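Local coordinates for alcohol dehydrogenase superfamily protein (Novosphingobium aromaticivorans, PDB 3GAZ), which is probably an NADP-dependent oxidoreductase of the medium-chain alcohol dehydrogenase superfamily, pairing a GroES-like domain with a Rossmann-type nucleotide-binding domain, at residues Gly73-Val78 and Asp89-Leu94; Gly151-Ile156 and Arg177-Ala182. All coordinates share one frame; numbering follows the deposited sequence.

Interaction 1 (Gly73-Val78 and Asp89-Leu94)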
loop_
_atom_site.group_PDB
_atom_site.type_symbol
_atom_site.label_atom_id
_atom_site.label_comp_id
_atom_site.label_asym_id
_atom_site.label_seq_id
_atom_site.Cartn_x
_atom_site.Cartn_y
_atom_site.Cartn_z
ATOM N N GLY A 73 13.558 -18.331 -1.375
ATOM C CA GLY A 73 13.061 -19.395 -0.522
ATOM C C GLY A 73 12.497 -20.565 -1.297
ATOM O O GLY A 73 12.920 -20.846 -2.418
ATOM N N THR A 74 11.530 -21.242 -0.692
ATOM C CA THR A 74 10.901 -22.403 -1.303
ATOM C C THR A 74 9.381 -22.296 -1.245
ATOM O O THR A 74 8.815 -21.799 -0.272
ATOM C CB THR A 74 11.335 -23.699 -0.576
ATOM O OG1 THR A 74 12.750 -23.874 -0.717
ATOM C CG2 THR A 74 10.622 -24.911 -1.162
ATOM N N VAL A 75 8.725 -22.760 -2.300
ATOM C CA VAL A 75 7.269 -22.745 -2.360
ATOM C C VAL A 75 6.779 -23.903 -1.491
ATOM O O VAL A 75 7.210 -25.042 -1.672
ATOM C CB VAL A 75 6.779 -22.943 -3.816
ATOM C CG1 VAL A 75 5.268 -23.092 -3.855
ATOM C CG2 VAL A 75 7.216 -21.762 -4.669
ATOM N N VAL A 76 5.901 -23.613 -0.536
ATOM C CA VAL A 76 5.380 -24.659 0.340
ATOM C C VAL A 76 3.879 -24.865 0.176
ATOM O O VAL A 76 3.315 -25.820 0.703
ATOM C CB VAL A 76 5.690 -24.364 1.821
ATOM C CG1 VAL A 76 7.180 -24.503 2.068
ATOM C CG2 VAL A 76 5.218 -22.965 2.189
ATOM N N ALA A 77 3.239 -23.963 -0.559
ATOM C CA ALA A 77 1.808 -24.050 -0.818
ATOM C C ALA A 77 1.488 -23.189 -2.031
ATOM O O ALA A 77 2.124 -22.152 -2.263
ATOM C CB ALA A 77 1.011 -23.576 0.391
ATOM N N VAL A 78 0.504 -23.624 -2.807
ATOM C CA VAL A 78 0.109 -22.898 -4.000
ATOM C C VAL A 78 -1.374 -22.566 -3.957
ATOM O O VAL A 78 -2.198 -23.401 -3.582
ATOM C CB VAL A 78 0.418 -23.726 -5.266
ATOM C CG1 VAL A 78 0.019 -22.961 -6.508
ATOM C CG2 VAL A 78 1.902 -24.066 -5.305
ATOM N N ASP A 89 9.360 -25.912 -5.244
ATOM C CA ASP A 89 10.179 -25.090 -6.133
ATOM C C ASP A 89 10.948 -24.000 -5.394
ATOM O O ASP A 89 10.376 -23.272 -4.590
ATOM C CB ASP A 89 9.316 -24.414 -7.205
ATOM C CG ASP A 89 8.810 -25.384 -8.254
ATOM O OD1 ASP A 89 9.334 -26.517 -8.336
ATOM O OD2 ASP A 89 7.891 -25.005 -9.004
ATOM N N ALA A 90 12.244 -23.895 -5.667
ATOM C CA ALA A 90 13.063 -22.857 -5.049
ATOM C C ALA A 90 12.851 -21.604 -5.898
ATOM O O ALA A 90 12.941 -21.665 -7.127
ATOM C CB ALA A 90 14.535 -23.262 -5.061
ATOM N N VAL A 91 12.571 -20.473 -5.252
ATOM C CA VAL A 91 12.334 -19.226 -5.980
ATOM C C VAL A 91 12.980 -18.000 -5.336
ATOM O O VAL A 91 13.492 -18.067 -4.220
ATOM C CB VAL A 91 10.815 -18.931 -6.104
ATOM C CG1 VAL A 91 10.110 -20.062 -6.850
ATOM C CG2 VAL A 91 10.211 -18.737 -4.716
ATOM N N PHE A 92 12.958 -16.882 -6.060
ATOM C CA PHE A 92 13.484 -15.619 -5.551
ATOM C C PHE A 92 12.764 -14.477 -6.261
ATOM O O PHE A 92 12.192 -14.677 -7.336
ATOM C CB PHE A 92 15.016 -15.529 -5.732
ATOM C CG PHE A 92 15.480 -15.183 -7.134
ATOM C CD1 PHE A 92 15.022 -15.886 -8.245
ATOM C CD2 PHE A 92 16.440 -14.185 -7.325
ATOM C CE1 PHE A 92 15.515 -15.605 -9.530
ATOM C CE2 PHE A 92 16.940 -13.894 -8.600
ATOM C CZ PHE A 92 16.474 -14.611 -9.708
ATOM N N GLY A 93 12.756 -13.295 -5.649
ATOM C CA GLY A 93 12.097 -12.168 -6.281
ATOM C C GLY A 93 11.927 -10.930 -5.425
ATOM O O GLY A 93 12.213 -10.940 -4.231
ATOM N N LEU A 94 11.479 -9.855 -6.069
ATOM C CA LEU A 94 11.207 -8.576 -5.419
ATOM C C LEU A 94 9.713 -8.686 -5.169
ATOM O O LEU A 94 8.920 -8.613 -6.107
ATOM C CB LEU A 94 11.512 -7.422 -6.377
ATOM C CG LEU A 94 11.035 -6.023 -5.971
ATOM C CD1 LEU A 94 11.433 -5.738 -4.527
ATOM C CD2 LEU A 94 11.639 -4.991 -6.926
#

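Interaction 2 (Gly151-Ile156 and Arg177-Ala182)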
loop_
_atom_site.group_PDB
_atom_site.type_symbol
_atom_site.label_atom_id
_atom_site.label_comp_id
_atom_site.label_asym_id
_atom_site.label_seq_id
_atom_site.Cartn_x
_atom_site.Cartn_y
_atom_site.Cartn_z
ATOM N N GLY A 151 28.519 -3.335 -28.459
ATOM C CA GLY A 151 29.510 -2.406 -28.970
ATOM C C GLY A 151 29.460 -0.992 -28.415
ATOM O O GLY A 151 30.387 -0.212 -28.631
ATOM N N GLN A 152 28.389 -0.642 -27.708
ATOM C CA GLN A 152 28.291 0.700 -27.150
ATOM C C GLN A 152 29.181 0.843 -25.928
ATOM O O GLN A 152 29.436 -0.126 -25.215
ATOM C CB GLN A 152 26.851 1.026 -26.746
ATOM C CG GLN A 152 25.889 1.232 -27.904
ATOM C CD GLN A 152 24.505 1.633 -27.429
ATOM O OE1 GLN A 152 23.929 0.993 -26.548
ATOM N NE2 GLN A 152 23.960 2.694 -28.015
ATOM N N THR A 153 29.664 2.055 -25.697
ATOM C CA THR A 153 30.497 2.318 -24.537
ATOM C C THR A 153 29.538 2.673 -23.411
ATOM O O THR A 153 28.663 3.527 -23.578
ATOM C CB THR A 153 31.458 3.489 -24.785
ATOM O OG1 THR A 153 30.716 4.630 -25.233
ATOM C CG2 THR A 153 32.498 3.105 -25.831
ATOM N N VAL A 154 29.698 2.007 -22.273
ATOM C CA VAL A 154 28.828 2.235 -21.128
ATOM C C VAL A 154 29.623 2.600 -19.886
ATOM O O VAL A 154 30.605 1.945 -19.555
ATOM C CB VAL A 154 27.977 0.971 -20.811
ATOM C CG1 VAL A 154 27.157 1.191 -19.545
ATOM C CG2 VAL A 154 27.066 0.649 -21.986
ATOM N N LEU A 155 29.188 3.654 -19.206
ATOM C CA LEU A 155 29.839 4.104 -17.984
ATOM C C LEU A 155 28.881 3.905 -16.814
ATOM O O LEU A 155 27.789 4.481 -16.794
ATOM C CB LEU A 155 30.200 5.587 -18.084
ATOM C CG LEU A 155 30.733 6.209 -16.789
ATOM C CD1 LEU A 155 32.069 5.570 -16.428
ATOM C CD2 LEU A 155 30.874 7.714 -16.955
ATOM N N ILE A 156 29.280 3.078 -15.854
ATOM C CA ILE A 156 28.460 2.835 -14.676
ATOM C C ILE A 156 29.049 3.633 -13.521
ATOM O O ILE A 156 30.197 3.413 -13.139
ATOM C CB ILE A 156 28.450 1.342 -14.268
ATOM C CG1 ILE A 156 27.921 0.480 -15.415
ATOM C CG2 ILE A 156 27.597 1.158 -13.011
ATOM C CD1 ILE A 156 26.494 0.791 -15.814
ATOM N N ARG A 177 31.087 -2.149 -24.137
ATOM C CA ARG A 177 32.421 -1.929 -23.600
ATOM C C ARG A 177 32.142 -1.141 -22.333
ATOM O O ARG A 177 31.779 0.034 -22.388
ATOM C CB ARG A 177 33.274 -1.114 -24.574
ATOM C CG ARG A 177 33.674 -1.893 -25.816
ATOM C CD ARG A 177 34.914 -1.291 -26.462
ATOM N NE ARG A 177 35.927 -0.943 -25.464
ATOM C CZ ARG A 177 36.399 -1.776 -24.539
ATOM N NH1 ARG A 177 35.956 -3.026 -24.470
ATOM N NH2 ARG A 177 37.313 -1.357 -23.673
ATOM N N VAL A 178 32.305 -1.802 -21.193
ATOM C CA VAL A 178 31.995 -1.206 -19.903
ATOM C C VAL A 178 33.130 -0.578 -19.104
ATOM O O VAL A 178 34.223 -1.134 -18.992
ATOM C CB VAL A 178 31.281 -2.248 -19.010
ATOM C CG1 VAL A 178 30.822 -1.609 -17.704
ATOM C CG2 VAL A 178 30.096 -2.842 -19.766
ATOM N N PHE A 179 32.823 0.585 -18.534
ATOM C CA PHE A 179 33.734 1.362 -17.699
ATOM C C PHE A 179 32.942 1.692 -16.436
ATOM O O PHE A 179 31.723 1.879 -16.499
ATOM C CB PHE A 179 34.113 2.667 -18.403
ATOM C CG PHE A 179 34.776 2.467 -19.732
ATOM C CD1 PHE A 179 36.163 2.516 -19.845
ATOM C CD2 PHE A 179 34.020 2.200 -20.870
ATOM C CE1 PHE A 179 36.791 2.302 -21.070
ATOM C CE2 PHE A 179 34.640 1.984 -22.107
ATOM C CZ PHE A 179 36.030 2.035 -22.202
ATOM N N ALA A 180 33.613 1.775 -15.292
ATOM C CA ALA A 180 32.900 2.089 -14.060
ATOM C C ALA A 180 33.735 2.874 -13.059
ATOM O O ALA A 180 34.906 2.567 -12.841
ATOM C CB ALA A 180 32.389 0.796 -13.414
ATOM N N THR A 181 33.126 3.897 -12.462
ATOM C CA THR A 181 33.808 4.699 -11.462
ATOM C C THR A 181 33.514 4.057 -10.114
ATOM O O THR A 181 32.403 3.574 -9.876
ATOM C CB THR A 181 33.307 6.163 -11.439
ATOM O OG1 THR A 181 31.900 6.192 -11.165
ATOM C CG2 THR A 181 33.583 6.841 -12.773
ATOM N N ALA A 182 34.512 4.037 -9.240
ATOM C CA ALA A 182 34.344 3.439 -7.927
ATOM C C ALA A 182 35.406 3.957 -6.974
ATOM O O ALA A 182 36.396 4.552 -7.393
ATOM C CB ALA A 182 34.429 1.931 -8.029
#

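Interaction 1 (Gly73-Val78 and Asp89-Leu94)
Val75 CG2 and Val91 CG1 each stand anti to their own carbonyl carbon and beside the backbone N (chi1 173° and -60°), and the two methyls meet at 4.0 Å. The same Val75 CG2 rests 3.5 Å from Asp89 O, the carbonyl oxygen that also accepts a 2.9 Å hydrogen bond from Val75 N. Two residues along the ladder, Gly73 and Val91 form an antiparallel hydrogen-bonded pair: Gly73 N reaches Val91 O at 2.9 Å, and Val91 N returns a bond of equal length to Gly73 O. Gly73 O also takes a CA-H...O contact from Ala90 CA at 3.3 Å. Thr74 and Ala90 form the non-hydrogen-bonded pair between, their CA atoms 4.3 Å apart, and both side chains pack on Met125 of helix 125-129. Thr74 OG1 is hydrogen-bonded to Glu40 OE2, while Asp89 OD2 accepts from Arg86 N in the connecting loop. The short strand axes run at 116° to each other, and the two bridges lie at Gly73 and Thr74; beyond Val75 the first strand turns away. Strands 70-78 and 90-94 thus make a beta hairpin whose strands splay apart, in the GroES-like domain of the alcohol dehydrogenase superfamily.

Interaction 2 (Gly151-Ile156 and Arg177-Ala182)
Thr153-Ile156 and Arg177-Ala182 lie side by side as neighbouring parallel strands of a Rossmann-type beta-alpha-beta unit, joined through helix 162-173. Five backbone hydrogen bonds link them. Arg177 N donates to Gln152 O and Val154 N to Arg177 O; further along, Phe179 N meets Val154 O at 2.8 Å, nearly in line with that carbonyl, Ile156 N bonds Phe179 O, and Thr181 N reaches Ile156 O at 3.0 Å. CA-H...O contacts add to this ladder, the shortest from Ala180 CA to Ile156 O at 3.1 Å. Apolar contacts divide between the sheet faces. On the face of Val154, Ile156, Val178 and Ala180, Ile156 CG1 touches Val178 CG1 at 4.2 Å and Ile156 CB meets Ala180 CB; helix 162-173 packs against Ile156, Val178 and Ala180 through Ala167, Ile168, Ala171 and Leu172. On the other face, Leu155 has CG anti to its backbone N (chi1 173°), and CD1 reaches across to Phe179 CB at 4.1 Å and to Thr181 CG2. Phe179's ring also meets those of His211 and Phe217. Thr153 OG1 is hydrogen-bonded to Asp218 N, and Thr181 OG1 to Gln157 OE1. At the edge of the Phe179 ring, in its plane, Val154 O lies 3.7 Å from CD2.

From the N terminus, strand 70-78 comes first, and interaction 1 closes the loop between segments 73-78 and 89-94, ten residues without helix or strand. After further strands of the same domain and helix 132-145, the chain enters strand 153-157. Interaction 2 closes the longer excursion through helix 162-173, bringing strand 177-182 alongside. The two contacts follow in series, neither nesting nor crossing. Interaction 1 joins strands of the mixed sheet of the GroES-like domain; interaction 2 joins two inner strands of the six-stranded parallel sheet of the Rossmann-type domain. Their centres are 34 Å apart, on opposite sides of the chain's centre, and their nearest atoms about 18 Å apart.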